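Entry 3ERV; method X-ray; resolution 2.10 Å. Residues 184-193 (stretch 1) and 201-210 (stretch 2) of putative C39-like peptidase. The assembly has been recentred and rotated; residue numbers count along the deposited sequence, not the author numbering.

Stretch 1 (184-193) GYDQESVYIR
Stretch 2 201-210: DVKVPREKFE

The contact is an antiparallel strand pairing that runs directly into a helix, whose first residue, Arg 206, ties the second stretch back to the turn 186-188 that precedes strand 189-193. Strands 189-193 and 203-205 run at 146°, axes 4.7 Å apart. Val 190 and Val 204 form the hydrogen-bonded pair, each N lying 3.0 Å from the other's O; Ser 189-Pro 205 and Tyr 191-Lys 203 are flanking non-hydrogen-bonded pairs. Ile 192 N extends the ladder to Val 202 O (3.0 Å). Beyond it, one water bridges the backbones, 2.7 Å from both Ile 192 O and Val 202 N.

Pro 205 is the N-cap, and the helix starts with Arg 206 N donating to Glu 188 O at 2.9 Å. The extended Arg 206 side chain (ttt) carries NH1 to Asp 186 O, 2.6 Å away near the guanidinium plane, while its NE forms a salt bridge with Glu 210 OE2 (3.2 Å).

Val 190 (m) and Val 204 (m) share one sheet face, their CG2 atoms 3.4 Å apart. Val 190 CG2 also sits over the ring of Phe 209 (chi1 t, chi2 93°), 3.4 Å from CD1. Ile 192 (pt) packs CG1 against Val 202 CG1 (3.4 Å). On the face bearing Tyr 191 (m) and Lys 203 (pttt), Tyr 191 CE1 approaches Lys 203 CD to 3.6 Å.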

# COMPACT_ATOMS: atom_id res chain seq x y z
N GLY A 184 4.43 -11.52 6.53
CA GLY A 184 4.86 -12.91 6.66
C GLY A 184 4.59 -13.78 5.45
O GLY A 184 3.88 -13.37 4.53
N TYR A 185 5.17 -14.97 5.43
CA TYR A 185 4.96 -15.92 4.33
C TYR A 185 5.29 -17.35 4.74
O TYR A 185 6.14 -17.58 5.62
CB TYR A 185 5.84 -15.54 3.13
CG TYR A 185 7.32 -15.54 3.43
CD1 TYR A 185 8.12 -16.67 3.16
CD2 TYR A 185 7.94 -14.41 3.98
CE1 TYR A 185 9.49 -16.66 3.44
CE2 TYR A 185 9.29 -14.40 4.25
CZ TYR A 185 10.08 -15.53 3.99
OH TYR A 185 11.44 -15.50 4.29
N ASP A 186 4.61 -18.30 4.12
CA ASP A 186 5.07 -19.70 4.14
C ASP A 186 5.02 -20.26 2.72
O ASP A 186 4.88 -19.51 1.75
CB ASP A 186 4.35 -20.57 5.20
CG ASP A 186 2.86 -20.67 4.98
OD1 ASP A 186 2.43 -20.61 3.81
OD2 ASP A 186 2.10 -20.79 5.97
N GLN A 187 5.16 -21.58 2.57
CA GLN A 187 5.25 -22.15 1.24
C GLN A 187 3.96 -21.89 0.45
O GLN A 187 3.98 -21.54 -0.72
CB GLN A 187 5.56 -23.65 1.34
CG GLN A 187 6.44 -24.15 0.21
CD GLN A 187 6.72 -25.65 0.32
OE1 GLN A 187 6.86 -26.34 -0.71
NE2 GLN A 187 6.80 -26.16 1.56
N GLU A 188 2.84 -22.04 1.13
CA GLU A 188 1.57 -21.92 0.48
C GLU A 188 0.92 -20.54 0.62
O GLU A 188 0.07 -20.18 -0.21
CB GLU A 188 0.62 -22.97 1.05
N SER A 189 1.27 -19.79 1.66
CA SER A 189 0.55 -18.53 1.97
C SER A 189 1.42 -17.27 2.12
O SER A 189 2.62 -17.36 2.30
CB SER A 189 -0.27 -18.71 3.26
OG SER A 189 -1.39 -19.56 3.04
N VAL A 190 0.79 -16.10 2.03
CA VAL A 190 1.38 -14.90 2.64
C VAL A 190 0.45 -14.47 3.76
O VAL A 190 -0.73 -14.85 3.78
CB VAL A 190 1.61 -13.71 1.68
CG1 VAL A 190 2.62 -14.06 0.60
CG2 VAL A 190 0.30 -13.20 1.09
N TYR A 191 1.01 -13.69 4.69
CA TYR A 191 0.30 -13.20 5.85
C TYR A 191 0.30 -11.67 5.83
O TYR A 191 1.36 -11.05 5.63
CB TYR A 191 0.98 -13.75 7.12
CG TYR A 191 0.92 -15.26 7.17
CD1 TYR A 191 -0.13 -15.91 7.82
CD2 TYR A 191 1.89 -16.04 6.55
CE1 TYR A 191 -0.21 -17.30 7.86
CE2 TYR A 191 1.83 -17.44 6.58
CZ TYR A 191 0.78 -18.06 7.23
OH TYR A 191 0.70 -19.44 7.27
N ILE A 192 -0.87 -11.05 5.99
CA ILE A 192 -0.94 -9.61 5.86
C ILE A 192 -1.67 -8.94 7.03
O ILE A 192 -2.39 -9.60 7.79
CB ILE A 192 -1.64 -9.21 4.55
CG1 ILE A 192 -3.10 -9.68 4.57
CG2 ILE A 192 -0.87 -9.79 3.33
CD1 ILE A 192 -3.86 -9.38 3.31
N ARG A 193 -1.45 -7.63 7.14
CA ARG A 193 -2.36 -6.72 7.87
C ARG A 193 -3.20 -5.98 6.83
O ARG A 193 -2.66 -5.25 5.97
CB ARG A 193 -1.58 -5.71 8.73
CG ARG A 193 -0.88 -6.31 9.92
CD ARG A 193 -1.74 -6.40 11.18
NE ARG A 193 -0.86 -6.87 12.24
CZ ARG A 193 -0.77 -8.12 12.68
NH1 ARG A 193 -1.60 -9.06 12.18
NH2 ARG A 193 0.13 -8.42 13.63
N ASP A 201 -5.33 -12.17 11.87
CA ASP A 201 -4.97 -13.41 11.22
C ASP A 201 -5.56 -13.41 9.84
O ASP A 201 -6.73 -13.71 9.68
CB ASP A 201 -5.50 -14.60 12.01
CG ASP A 201 -4.77 -14.80 13.32
OD1 ASP A 201 -3.52 -14.83 13.29
OD2 ASP A 201 -5.43 -14.95 14.37
N VAL A 202 -4.76 -13.02 8.86
CA VAL A 202 -5.25 -12.94 7.50
C VAL A 202 -4.20 -13.58 6.62
O VAL A 202 -3.09 -13.05 6.47
CB VAL A 202 -5.47 -11.47 7.02
CG1 VAL A 202 -5.83 -11.46 5.56
CG2 VAL A 202 -6.53 -10.75 7.81
N LYS A 203 -4.51 -14.74 6.06
CA LYS A 203 -3.56 -15.31 5.11
C LYS A 203 -4.25 -15.58 3.82
O LYS A 203 -5.44 -15.83 3.80
CB LYS A 203 -2.93 -16.58 5.64
CG LYS A 203 -3.84 -17.74 5.74
CD LYS A 203 -3.06 -18.86 6.38
CE LYS A 203 -3.58 -20.22 6.00
NZ LYS A 203 -2.43 -21.17 6.04
N VAL A 204 -3.51 -15.48 2.73
CA VAL A 204 -4.10 -15.62 1.42
C VAL A 204 -3.13 -16.47 0.64
O VAL A 204 -1.94 -16.47 0.95
CB VAL A 204 -4.33 -14.25 0.73
CG1 VAL A 204 -5.13 -13.33 1.62
CG2 VAL A 204 -3.00 -13.61 0.35
N PRO A 205 -3.65 -17.24 -0.34
CA PRO A 205 -2.86 -18.03 -1.29
C PRO A 205 -1.73 -17.22 -1.90
O PRO A 205 -1.97 -16.22 -2.59
CB PRO A 205 -3.88 -18.42 -2.38
CG PRO A 205 -5.25 -18.26 -1.74
CD PRO A 205 -5.10 -17.54 -0.41
N ARG A 206 -0.52 -17.71 -1.67
CA ARG A 206 0.68 -17.00 -2.06
C ARG A 206 0.77 -16.67 -3.55
O ARG A 206 1.03 -15.50 -3.93
CB ARG A 206 1.91 -17.80 -1.59
CG ARG A 206 3.27 -17.26 -2.00
CD ARG A 206 4.34 -18.06 -1.23
NE ARG A 206 5.67 -17.91 -1.80
CZ ARG A 206 6.78 -18.28 -1.16
NH1 ARG A 206 6.70 -18.81 0.05
NH2 ARG A 206 7.98 -18.10 -1.73
N GLU A 207 0.58 -17.67 -4.40
CA GLU A 207 0.88 -17.49 -5.81
C GLU A 207 -0.01 -16.43 -6.44
O GLU A 207 0.48 -15.56 -7.16
CB GLU A 207 0.84 -18.80 -6.62
CG GLU A 207 1.50 -18.62 -7.99
CD GLU A 207 1.43 -19.86 -8.88
OE1 GLU A 207 2.20 -20.82 -8.63
OE2 GLU A 207 0.63 -19.86 -9.84
N LYS A 208 -1.30 -16.52 -6.19
CA LYS A 208 -2.28 -15.56 -6.69
C LYS A 208 -1.98 -14.14 -6.17
O LYS A 208 -2.07 -13.14 -6.91
CB LYS A 208 -3.67 -15.98 -6.22
CG LYS A 208 -4.23 -17.26 -6.87
CD LYS A 208 -4.98 -16.93 -8.12
CE LYS A 208 -4.51 -17.78 -9.33
NZ LYS A 208 -3.29 -17.22 -10.07
N PHE A 209 -1.63 -14.08 -4.89
CA PHE A 209 -1.16 -12.85 -4.24
C PHE A 209 -0.03 -12.19 -5.01
O PHE A 209 -0.08 -10.99 -5.31
CB PHE A 209 -0.69 -13.14 -2.81
CG PHE A 209 -0.30 -11.89 -2.05
CD1 PHE A 209 -1.23 -11.24 -1.25
CD2 PHE A 209 0.97 -11.35 -2.16
CE1 PHE A 209 -0.88 -10.09 -0.56
CE2 PHE A 209 1.33 -10.22 -1.48
CZ PHE A 209 0.41 -9.58 -0.68
N GLU A 210 0.98 -12.98 -5.35
CA GLU A 210 2.14 -12.42 -6.01
C GLU A 210 1.79 -11.89 -7.39
O GLU A 210 2.36 -10.88 -7.85
CB GLU A 210 3.24 -13.47 -6.13
CG GLU A 210 3.66 -14.10 -4.81
CD GLU A 210 4.68 -15.22 -5.01
OE1 GLU A 210 4.81 -15.67 -6.16
OE2 GLU A 210 5.34 -15.66 -4.04
O HOH W 1 -2.39 -11.82 9.41